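Local atomic coordinates of dicer Related Helicase (Caenorhabditis elegans, PDB entry 6M6Q), a protein that probably works as an ATP-hydrolysing RNA helicase of the RIG-I-like family, binding single- and double-stranded RNA, and is represented here by its N-terminal domain. Residues L31-F36 against C122-V127; K53-L58 against L134-E139; F25-R30 against Q185-V190. One frame throughout, in Å; residues are numbered along the deposited sequence. Where two conformers were deposited one is given.

Contact 1: L31-F36 against C122-V127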
loop_
_atom_site.group_PDB
_atom_site.type_symbol
_atom_site.label_atom_id
_atom_site.label_comp_id
_atom_site.label_asym_id
_atom_site.label_seq_id
_atom_site.Cartn_x
_atom_site.Cartn_y
_atom_site.Cartn_z
ATOM N N LEU B 31 -10.234 9.880 3.569
ATOM C CA LEU B 31 -10.514 9.631 5.020
ATOM C C LEU B 31 -12.028 9.401 5.213
ATOM O O LEU B 31 -12.403 8.808 6.257
ATOM C CB LEU B 31 -9.987 10.795 5.873
ATOM C CG LEU B 31 -8.464 11.004 5.840
ATOM C CD1 LEU B 31 -8.078 12.386 6.339
ATOM C CD2 LEU B 31 -7.749 9.953 6.654
ATOM N N LEU B 32 -12.844 9.716 4.191
ATOM C CA LEU B 32 -14.322 9.442 4.152
ATOM C C LEU B 32 -14.640 8.223 3.265
ATOM O O LEU B 32 -15.818 8.052 2.919
ATOM C CB LEU B 32 -15.074 10.665 3.595
ATOM C CG LEU B 32 -15.211 11.869 4.515
ATOM C CD1 LEU B 32 -15.618 13.094 3.713
ATOM C CD2 LEU B 32 -16.218 11.593 5.608
ATOM N N LYS B 33 -13.644 7.442 2.857
ATOM C CA LYS B 33 -13.839 6.328 1.891
ATOM C C LYS B 33 -14.856 5.304 2.438
ATOM O O LYS B 33 -15.571 4.734 1.624
ATOM C CB LYS B 33 -12.497 5.685 1.532
ATOM C CG LYS B 33 -11.857 4.794 2.589
ATOM C CD LYS B 33 -10.645 4.063 2.035
ATOM C CE LYS B 33 -10.385 2.747 2.698
ATOM N NZ LYS B 33 -8.986 2.321 2.487
ATOM N N TRP B 34 -14.919 5.074 3.756
ATOM C CA TRP B 34 -15.853 4.075 4.358
ATOM C C TRP B 34 -17.266 4.647 4.380
ATOM O O TRP B 34 -18.232 3.853 4.166
ATOM C CB TRP B 34 -15.394 3.622 5.748
ATOM C CG TRP B 34 -14.116 2.832 5.728
ATOM C CD1 TRP B 34 -12.983 3.083 6.451
ATOM C CD2 TRP B 34 -13.822 1.676 4.917
ATOM N NE1 TRP B 34 -12.010 2.165 6.149
ATOM C CE2 TRP B 34 -12.497 1.293 5.209
ATOM C CE3 TRP B 34 -14.552 0.917 3.991
ATOM C CZ2 TRP B 34 -11.891 0.191 4.608
ATOM C CZ3 TRP B 34 -13.947 -0.164 3.387
ATOM C CH2 TRP B 34 -12.630 -0.516 3.688
ATOM N N LYS B 35 -17.387 5.970 4.567
ATOM C CA LYS B 35 -18.682 6.689 4.545
ATOM C C LYS B 35 -19.174 6.755 3.102
ATOM O O LYS B 35 -20.392 6.644 2.900
ATOM C CB LYS B 35 -18.560 8.076 5.181
ATOM C CG LYS B 35 -19.833 8.937 5.157
ATOM C CD LYS B 35 -21.039 8.280 5.810
ATOM C CE LYS B 35 -22.310 9.104 5.768
ATOM N NZ LYS B 35 -23.491 8.242 6.038
ATOM N N PHE B 36 -18.257 6.839 2.136
ATOM C CA PHE B 36 -18.571 6.855 0.684
ATOM C C PHE B 36 -19.096 5.484 0.267
ATOM O O PHE B 36 -20.128 5.439 -0.413
ATOM C CB PHE B 36 -17.347 7.250 -0.136
ATOM C CG PHE B 36 -17.461 6.939 -1.604
ATOM C CD1 PHE B 36 -18.385 7.597 -2.402
ATOM C CD2 PHE B 36 -16.629 6.001 -2.194
ATOM C CE1 PHE B 36 -18.489 7.302 -3.751
ATOM C CE2 PHE B 36 -16.727 5.714 -3.541
ATOM C CZ PHE B 36 -17.653 6.366 -4.316
ATOM N N CYS B 122 -11.427 -3.596 -3.594
ATOM C CA CYS B 122 -11.255 -3.646 -5.070
ATOM C C CYS B 122 -11.995 -2.470 -5.714
ATOM O O CYS B 122 -11.457 -1.896 -6.669
ATOM C CB CYS B 122 -11.745 -4.956 -5.668
ATOM S SG CYS B 122 -11.640 -4.979 -7.477
ATOM N N PHE B 123 -13.163 -2.114 -5.200
ATOM C CA PHE B 123 -13.963 -0.979 -5.730
ATOM C C PHE B 123 -13.262 0.338 -5.371
ATOM O O PHE B 123 -12.907 1.099 -6.291
ATOM C CB PHE B 123 -15.385 -1.027 -5.197
ATOM C CG PHE B 123 -16.175 0.240 -5.374
ATOM C CD1 PHE B 123 -16.630 0.625 -6.619
ATOM C CD2 PHE B 123 -16.539 0.994 -4.281
ATOM C CE1 PHE B 123 -17.448 1.731 -6.764
ATOM C CE2 PHE B 123 -17.360 2.101 -4.425
ATOM C CZ PHE B 123 -17.801 2.476 -5.671
ATOM N N LEU B 124 -13.040 0.562 -4.072
ATOM C CA LEU B 124 -12.531 1.836 -3.510
ATOM C C LEU B 124 -11.146 2.156 -4.098
ATOM O O LEU B 124 -10.942 3.315 -4.466
ATOM C CB LEU B 124 -12.492 1.740 -1.976
ATOM C CG LEU B 124 -13.856 1.728 -1.282
ATOM C CD1 LEU B 124 -13.705 1.881 0.231
ATOM C CD2 LEU B 124 -14.758 2.820 -1.827
ATOM N N ASN B 125 -10.250 1.176 -4.206
ATOM C CA ASN B 125 -8.856 1.398 -4.683
ATOM C C ASN B 125 -8.837 1.690 -6.192
ATOM O O ASN B 125 -7.818 2.178 -6.653
ATOM C CB ASN B 125 -7.941 0.217 -4.388
ATOM C CG ASN B 125 -7.695 0.017 -2.911
ATOM O OD1 ASN B 125 -7.847 0.944 -2.106
ATOM N ND2 ASN B 125 -7.305 -1.187 -2.546
ATOM N N THR B 126 -9.887 1.325 -6.927
ATOM C CA THR B 126 -10.024 1.574 -8.380
ATOM C C THR B 126 -10.551 3.002 -8.616
ATOM O O THR B 126 -9.946 3.718 -9.435
ATOM C CB THR B 126 -10.915 0.513 -9.047
ATOM O OG1 THR B 126 -10.371 -0.780 -8.801
ATOM C CG2 THR B 126 -11.021 0.695 -10.540
ATOM N N VAL B 127 -11.613 3.403 -7.907
ATOM C CA VAL B 127 -12.390 4.645 -8.187
ATOM C C VAL B 127 -11.760 5.857 -7.479
ATOM O O VAL B 127 -11.887 6.927 -7.995
ATOM C CB VAL B 127 -13.873 4.504 -7.800
ATOM C CG1 VAL B 127 -14.532 3.365 -8.513
ATOM C CG2 VAL B 127 -14.059 4.371 -6.309
#
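Two backbone N-H groups grip Phe-123 O, those of Thr-126 and Val-127, each with its N 3.1 Å from Phe-123 O, in the closing turn of helix 94-127. This turn packs against the start of helix 33-42 in the helical, probably CARD-like N-terminal domain. No hydrogen bond joins the segments; the contact is apolar, and Leu-124 is its wedge. With CG anti to the carbonyl carbon (chi1 -70°), Leu-124 sends its two methyls to different neighbours. CD1 settles among the aliphatic chain of Lys-33, Lys-33 O and the indole of Trp-34, reaching Trp-34 CZ3 at 3.8 Å. CD2 meets the edge of the Phe-36 ring, 3.7 Å from Phe-36 CD2. Lys-33 runs extended beyond CG, and its CE lies over one face of the Trp-34 ring, toward the rim. Phe-36 and Phe-123 both hold CG anti to the backbone N. Their planes are nearly parallel (12°) but displaced, with centroids 5.9 Å apart and little overlap. Leu-266 of helix 262-271 also packs on Trp-34. One turn on from Phe-123, Val-127 CG2 sits above the centre of the Phe-123 ring and also approaches the edge of Phe-36, 4.1 Å from Phe-36 CE2.

Contact 2: K53-L58 against L134-E139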
loop_
_atom_site.group_PDB
_atom_site.type_symbol
_atom_site.label_atom_id
_atom_site.label_comp_id
_atom_site.label_asym_id
_atom_site.label_seq_id
_atom_site.Cartn_x
_atom_site.Cartn_y
_atom_site.Cartn_z
ATOM N N LYS B 53 -23.262 1.845 -10.046
ATOM C CA LYS B 53 -23.350 1.733 -11.530
ATOM C C LYS B 53 -22.660 2.938 -12.190
ATOM O O LYS B 53 -22.160 2.772 -13.314
ATOM C CB LYS B 53 -24.801 1.612 -11.991
ATOM C CG LYS B 53 -24.985 0.821 -13.276
ATOM C CD LYS B 53 -26.363 0.938 -13.872
ATOM C CE LYS B 53 -26.551 0.042 -15.076
ATOM N NZ LYS B 53 -25.593 0.375 -16.158
ATOM N N LEU B 54 -22.611 4.091 -11.507
ATOM C CA LEU B 54 -21.985 5.343 -12.026
ATOM C C LEU B 54 -20.470 5.144 -12.228
ATOM O O LEU B 54 -19.836 6.082 -12.746
ATOM C CB LEU B 54 -22.236 6.501 -11.048
ATOM C CG LEU B 54 -23.689 6.922 -10.850
ATOM C CD1 LEU B 54 -23.873 7.606 -9.492
ATOM C CD2 LEU B 54 -24.149 7.835 -11.978
ATOM N N PHE B 55 -19.902 4.001 -11.807
ATOM C CA PHE B 55 -18.434 3.743 -11.822
ATOM C C PHE B 55 -18.093 2.628 -12.825
ATOM O O PHE B 55 -16.911 2.226 -12.896
ATOM C CB PHE B 55 -17.938 3.414 -10.410
ATOM C CG PHE B 55 -18.187 4.498 -9.389
ATOM C CD1 PHE B 55 -19.359 4.525 -8.652
ATOM C CD2 PHE B 55 -17.251 5.494 -9.168
ATOM C CE1 PHE B 55 -19.598 5.533 -7.734
ATOM C CE2 PHE B 55 -17.489 6.499 -8.244
ATOM C CZ PHE B 55 -18.665 6.519 -7.534
ATOM N N GLU B 56 -19.075 2.186 -13.619
ATOM C CA GLU B 56 -18.932 0.994 -14.507
ATOM C C GLU B 56 -17.860 1.248 -15.591
ATOM O O GLU B 56 -17.210 0.265 -16.000
ATOM C CB GLU B 56 -20.287 0.569 -15.082
ATOM C CG GLU B 56 -20.917 1.571 -16.030
ATOM C CD GLU B 56 -22.376 1.268 -16.362
ATOM O OE1 GLU B 56 -23.099 2.206 -16.791
ATOM O OE2 GLU B 56 -22.801 0.094 -16.177
ATOM N N SER B 57 -17.623 2.508 -15.974
ATOM C CA SER B 57 -16.639 2.917 -17.016
ATOM C C SER B 57 -15.199 2.648 -16.550
ATOM O O SER B 57 -14.288 2.578 -17.432
ATOM C CB SER B 57 -16.818 4.353 -17.378
ATOM O OG SER B 57 -17.220 5.113 -16.246
ATOM N N LEU B 58 -14.993 2.489 -15.233
ATOM C CA LEU B 58 -13.650 2.382 -14.599
ATOM C C LEU B 58 -13.244 0.913 -14.430
ATOM O O LEU B 58 -12.120 0.671 -13.963
ATOM C CB LEU B 58 -13.676 3.091 -13.246
ATOM C CG LEU B 58 -13.780 4.611 -13.306
ATOM C CD1 LEU B 58 -14.399 5.141 -12.035
ATOM C CD2 LEU B 58 -12.413 5.246 -13.553
ATOM N N LEU B 134 -12.719 10.117 -8.904
ATOM C CA LEU B 134 -12.865 11.065 -7.770
ATOM C C LEU B 134 -13.908 12.124 -8.113
ATOM O O LEU B 134 -14.656 12.517 -7.220
ATOM C CB LEU B 134 -11.520 11.703 -7.465
ATOM C CG LEU B 134 -10.826 11.140 -6.238
ATOM C CD1 LEU B 134 -9.351 11.465 -6.275
ATOM C CD2 LEU B 134 -11.470 11.671 -4.968
ATOM N N ARG B 135 -13.952 12.554 -9.365
ATOM C CA ARG B 135 -14.971 13.502 -9.870
ATOM C C ARG B 135 -16.348 12.922 -9.569
ATOM O O ARG B 135 -17.183 13.654 -9.012
ATOM C CB ARG B 135 -14.779 13.765 -11.371
ATOM C CG ARG B 135 -13.565 14.621 -11.702
ATOM C CD ARG B 135 -13.857 16.083 -11.510
ATOM N NE ARG B 135 -12.672 16.909 -11.650
ATOM C CZ ARG B 135 -12.601 18.184 -11.283
ATOM N NH1 ARG B 135 -11.481 18.861 -11.473
ATOM N NH2 ARG B 135 -13.657 18.786 -10.748
ATOM N N ILE B 136 -16.564 11.655 -9.913
ATOM C CA ILE B 136 -17.882 10.993 -9.739
ATOM C C ILE B 136 -18.167 10.910 -8.242
ATOM O O ILE B 136 -19.323 11.221 -7.840
ATOM C CB ILE B 136 -17.923 9.622 -10.423
ATOM C CG1 ILE B 136 -17.552 9.730 -11.904
ATOM C CG2 ILE B 136 -19.293 8.987 -10.231
ATOM C CD1 ILE B 136 -17.439 8.406 -12.611
ATOM N N ALA B 137 -17.155 10.547 -7.447
ATOM C CA ALA B 137 -17.276 10.368 -5.986
ATOM C C ALA B 137 -17.591 11.715 -5.334
ATOM O O ALA B 137 -18.396 11.730 -4.397
ATOM C CB ALA B 137 -16.022 9.759 -5.430
ATOM N N ASP B 138 -16.982 12.802 -5.828
ATOM C CA ASP B 138 -17.183 14.184 -5.298
ATOM C C ASP B 138 -18.662 14.538 -5.452
ATOM O O ASP B 138 -19.281 14.901 -4.456
ATOM C CB ASP B 138 -16.265 15.195 -6.001
ATOM C CG ASP B 138 -16.027 16.499 -5.241
ATOM O OD1 ASP B 138 -16.035 16.459 -3.990
ATOM O OD2 ASP B 138 -15.810 17.552 -5.916
ATOM N N GLU B 139 -19.215 14.335 -6.644
ATOM C CA GLU B 139 -20.627 14.656 -6.970
ATOM C C GLU B 139 -21.574 13.746 -6.168
ATOM O O GLU B 139 -22.662 14.221 -5.813
ATOM C CB GLU B 139 -20.891 14.542 -8.474
ATOM C CG GLU B 139 -22.226 15.152 -8.873
ATOM C CD GLU B 139 -22.550 15.153 -10.347
ATOM O OE1 GLU B 139 -21.600 15.052 -11.155
ATOM O OE2 GLU B 139 -23.763 15.263 -10.686
#
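Ile-136 carries most of this contact, reaching from helix 131-144 into the segment 53-58 with both of its branches. Its CG2, anti to the backbone N, lies over one face of the Phe-55 ring in a CH-pi contact: Ile-136 CG2 is 4.0 Å from the centroid of the Phe-55 ring and 27° off the ring normal. Within the ring, Phe-55 CE2 and CZ are each 3.7 Å from Ile-136 CG2. The other branch runs beside the backbone N (chi1 -55°) and brings CD1 against Leu-54 O, a van der Waals meeting of methyl and carbonyl. Leu-54 joins through its root, with Leu-54 CB 3.9 Å from Ile-136 CG2. The partner of the helix is a 3-10 turn in the connection between helices 33-42 and 63-72; Leu-58 N bonds Phe-55 O at 3.0 Å, the i to i+3 pattern of such a turn. Phe-55 has CG anti to the carbonyl carbon (chi1 -59°), and its ring slides past Ile-136 in the reverse direction until CE2 comes near the backbone of Ala-137. Its ring also meets Phe-123 edge-to-face and packs on Val-127, both of helix 94-127. An alanine in place of Phe-55 would remove the surface under Ile-136 CG2 and would probably loosen the packing of the turn on both helices. Farther down the turn, Leu-58 CD1 approaches Ile-136 CD1 more distantly, at 4.5 Å.

Contact 3: F25-R30 against Q185-V190; sequences FPAYFR and QKLDRV
Arg-30 reaches from the end of segment 25-30 to Asp-188 on helix 186-193. Its CB, at the root, is already 3.7 Å from Asp-188 OD2. CG continues the chain anti to the carbonyl carbon, and CD comes within 3.8 Å of Asp-188 OD2 before a bend at chi3 (-64°) turns the guanidinium side-on to the carboxylate. Arg-30 NE donates to Asp-188 OD2 at 2.9 Å, meeting that oxygen from above the carboxylate plane. At the tip, Arg-30 NH2 donates to Asp-188 OD1, also at 2.9 Å, on the syn lone pair of that oxygen. Both bonds are nearly straight and lie close to the guanidinium plane, although the two flat groups are turned 33° apart. The remaining nitrogen, NH1, donates to Leu-128 O, Phe-129 forms a cation-pi contact with the group, and Pro-26 O and Ala-27 N lie over one of its faces. Asp-188 OD1 has a second donor, Gln-185 N at 2.8 Å, on its anti lone pair. The arginine and the helix N-terminus would both be expected to favour the charged carboxylate. Next to this salt bridge, Ala-27 CB packs on Leu-187 CD2 at 3.8 Å and touches the CB and CG of Gln-185. The short helical segments run nearly parallel, at 20°, with axes 9.3 Å apart. The arrangement is a bidentate arginine-aspartate salt bridge between packed helices, its aspartate at N3 bonding back to the N-cap residue Gln-185, as in one half of a capping box.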
loop_
_atom_site.group_PDB
_atom_site.type_symbol
_atom_site.label_atom_id
_atom_site.label_comp_id
_atom_site.label_asym_id
_atom_site.label_seq_id
_atom_site.Cartn_x
_atom_site.Cartn_y
_atom_site.Cartn_z
ATOM N N PHE B 25 -6.190 17.385 -1.605
ATOM C CA PHE B 25 -7.621 16.976 -1.534
ATOM C C PHE B 25 -7.803 15.456 -1.675
ATOM O O PHE B 25 -8.500 14.885 -0.860
ATOM C CB PHE B 25 -8.508 17.708 -2.537
ATOM C CG PHE B 25 -9.908 17.141 -2.625
ATOM C CD1 PHE B 25 -10.828 17.326 -1.602
ATOM C CD2 PHE B 25 -10.297 16.380 -3.712
ATOM C CE1 PHE B 25 -12.108 16.788 -1.684
ATOM C CE2 PHE B 25 -11.582 15.864 -3.803
ATOM C CZ PHE B 25 -12.480 16.061 -2.784
ATOM N N PRO B 26 -7.318 14.750 -2.736
ATOM C CA PRO B 26 -7.642 13.329 -2.908
ATOM C C PRO B 26 -7.495 12.493 -1.622
ATOM O O PRO B 26 -8.404 11.780 -1.300
ATOM C CB PRO B 26 -6.626 12.868 -3.968
ATOM C CG PRO B 26 -6.423 14.097 -4.811
ATOM C CD PRO B 26 -6.449 15.244 -3.813
ATOM N N ALA B 27 -6.370 12.642 -0.918
ATOM C CA ALA B 27 -6.010 11.883 0.305
ATOM C C ALA B 27 -6.949 12.264 1.446
ATOM O O ALA B 27 -7.328 11.377 2.229
ATOM C CB ALA B 27 -4.573 12.143 0.689
ATOM N N TYR B 28 -7.252 13.542 1.580
ATOM C CA TYR B 28 -8.134 14.047 2.638
ATOM C C TYR B 28 -9.538 13.476 2.408
ATOM O O TYR B 28 -10.106 12.899 3.351
ATOM C CB TYR B 28 -8.096 15.572 2.715
ATOM C CG TYR B 28 -8.833 16.105 3.920
ATOM C CD1 TYR B 28 -10.134 16.579 3.818
ATOM C CD2 TYR B 28 -8.277 16.014 5.183
ATOM C CE1 TYR B 28 -10.842 16.982 4.932
ATOM C CE2 TYR B 28 -8.969 16.433 6.305
ATOM C CZ TYR B 28 -10.257 16.913 6.179
ATOM O OH TYR B 28 -10.928 17.348 7.288
ATOM N N PHE B 29 -10.036 13.532 1.175
ATOM C CA PHE B 29 -11.367 12.983 0.797
ATOM C C PHE B 29 -11.433 11.487 1.143
ATOM O O PHE B 29 -12.496 11.037 1.576
ATOM C CB PHE B 29 -11.658 13.204 -0.684
ATOM C CG PHE B 29 -12.998 12.677 -1.126
ATOM C CD1 PHE B 29 -14.142 13.439 -0.985
ATOM C CD2 PHE B 29 -13.121 11.398 -1.650
ATOM C CE1 PHE B 29 -15.379 12.943 -1.371
ATOM C CE2 PHE B 29 -14.360 10.906 -2.037
ATOM C CZ PHE B 29 -15.484 11.685 -1.910
ATOM N N ARG B 30 -10.323 10.755 0.966
ATOM C CA ARG B 30 -10.235 9.275 1.162
ATOM C C ARG B 30 -10.249 8.905 2.649
ATOM O O ARG B 30 -10.376 7.723 2.924
ATOM C CB ARG B 30 -8.994 8.702 0.466
ATOM C CG ARG B 30 -9.138 8.644 -1.048
ATOM C CD ARG B 30 -8.089 7.807 -1.715
ATOM N NE ARG B 30 -6.737 8.323 -1.553
ATOM C CZ ARG B 30 -6.070 9.041 -2.474
ATOM N NH1 ARG B 30 -6.649 9.383 -3.616
ATOM N NH2 ARG B 30 -4.819 9.406 -2.242
ATOM N N GLN B 185 -0.693 8.610 -0.824
ATOM C CA GLN B 185 0.059 9.622 -0.042
ATOM C C GLN B 185 0.347 9.079 1.353
ATOM O O GLN B 185 -0.334 8.124 1.777
ATOM C CB GLN B 185 -0.720 10.936 0.030
ATOM C CG GLN B 185 -1.041 11.537 -1.334
ATOM C CD GLN B 185 0.196 11.952 -2.093
ATOM O OE1 GLN B 185 1.205 12.365 -1.517
ATOM N NE2 GLN B 185 0.131 11.827 -3.402
ATOM N N LYS B 186 1.320 9.676 2.036
ATOM C CA LYS B 186 1.679 9.336 3.432
ATOM C C LYS B 186 0.391 9.200 4.263
ATOM O O LYS B 186 0.237 8.198 4.939
ATOM C CB LYS B 186 2.625 10.395 3.998
ATOM C CG LYS B 186 3.921 9.840 4.551
ATOM C CD LYS B 186 4.659 10.795 5.447
ATOM C CE LYS B 186 5.564 11.742 4.696
ATOM N NZ LYS B 186 6.073 12.815 5.582
ATOM N N LEU B 187 -0.512 10.165 4.145
ATOM C CA LEU B 187 -1.815 10.211 4.860
ATOM C C LEU B 187 -2.546 8.858 4.739
ATOM O O LEU B 187 -3.029 8.342 5.787
ATOM C CB LEU B 187 -2.664 11.347 4.272
ATOM C CG LEU B 187 -3.993 11.593 4.970
ATOM C CD1 LEU B 187 -3.809 11.664 6.483
ATOM C CD2 LEU B 187 -4.655 12.860 4.439
ATOM N N ASP B 188 -2.671 8.330 3.521
ATOM C CA ASP B 188 -3.399 7.068 3.252
ATOM C C ASP B 188 -2.716 5.924 4.036
ATOM O O ASP B 188 -3.445 5.058 4.564
ATOM C CB ASP B 188 -3.484 6.768 1.749
ATOM C CG ASP B 188 -4.113 7.860 0.888
ATOM O OD1 ASP B 188 -3.344 8.515 0.104
ATOM O OD2 ASP B 188 -5.360 8.005 0.933
ATOM N N ARG B 189 -1.381 5.936 4.141
ATOM C CA ARG B 189 -0.599 4.866 4.825
ATOM C C ARG B 189 -0.764 4.973 6.344
ATOM O O ARG B 189 -0.982 3.930 6.983
ATOM C CB ARG B 189 0.882 4.929 4.449
ATOM C CG ARG B 189 1.161 4.524 3.008
ATOM C CD ARG B 189 2.620 4.669 2.611
ATOM N NE ARG B 189 2.742 5.027 1.207
ATOM C CZ ARG B 189 3.187 6.191 0.752
ATOM N NH1 ARG B 189 3.220 6.413 -0.551
ATOM N NH2 ARG B 189 3.592 7.131 1.590
ATOM N N VAL B 190 -0.617 6.165 6.908
ATOM C CA VAL B 190 -0.590 6.351 8.385
ATOM C C VAL B 190 -2.000 6.085 8.935
ATOM O O VAL B 190 -2.118 5.242 9.829
ATOM C CB VAL B 190 -0.054 7.737 8.794
ATOM C CG1 VAL B 190 0.139 7.835 10.301
ATOM C CG2 VAL B 190 1.247 8.065 8.088
#

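Contact 1 lies between the other two, its centre about 11 Å from each of theirs; contacts 2 and 3 are about 19 Å apart, centre to centre. Along the chain the segments of contacts 1 and 2 alternate, 31-36, 53-58, 122-127, 134-139, while the segments of contact 3, 25-30 and 185-190, stand outside all of these. Helices 25-29 and 33-42 are consecutive, as are 94-127 and 131-144. Side chains join the three sites: Phe-36 packs on Phe-55, Leu-31 on Leu-187, and Leu-134 on Phe-29. Segments far apart in sequence are thereby gathered into one continuous helical packing in the N-terminal domain, which contains no strand.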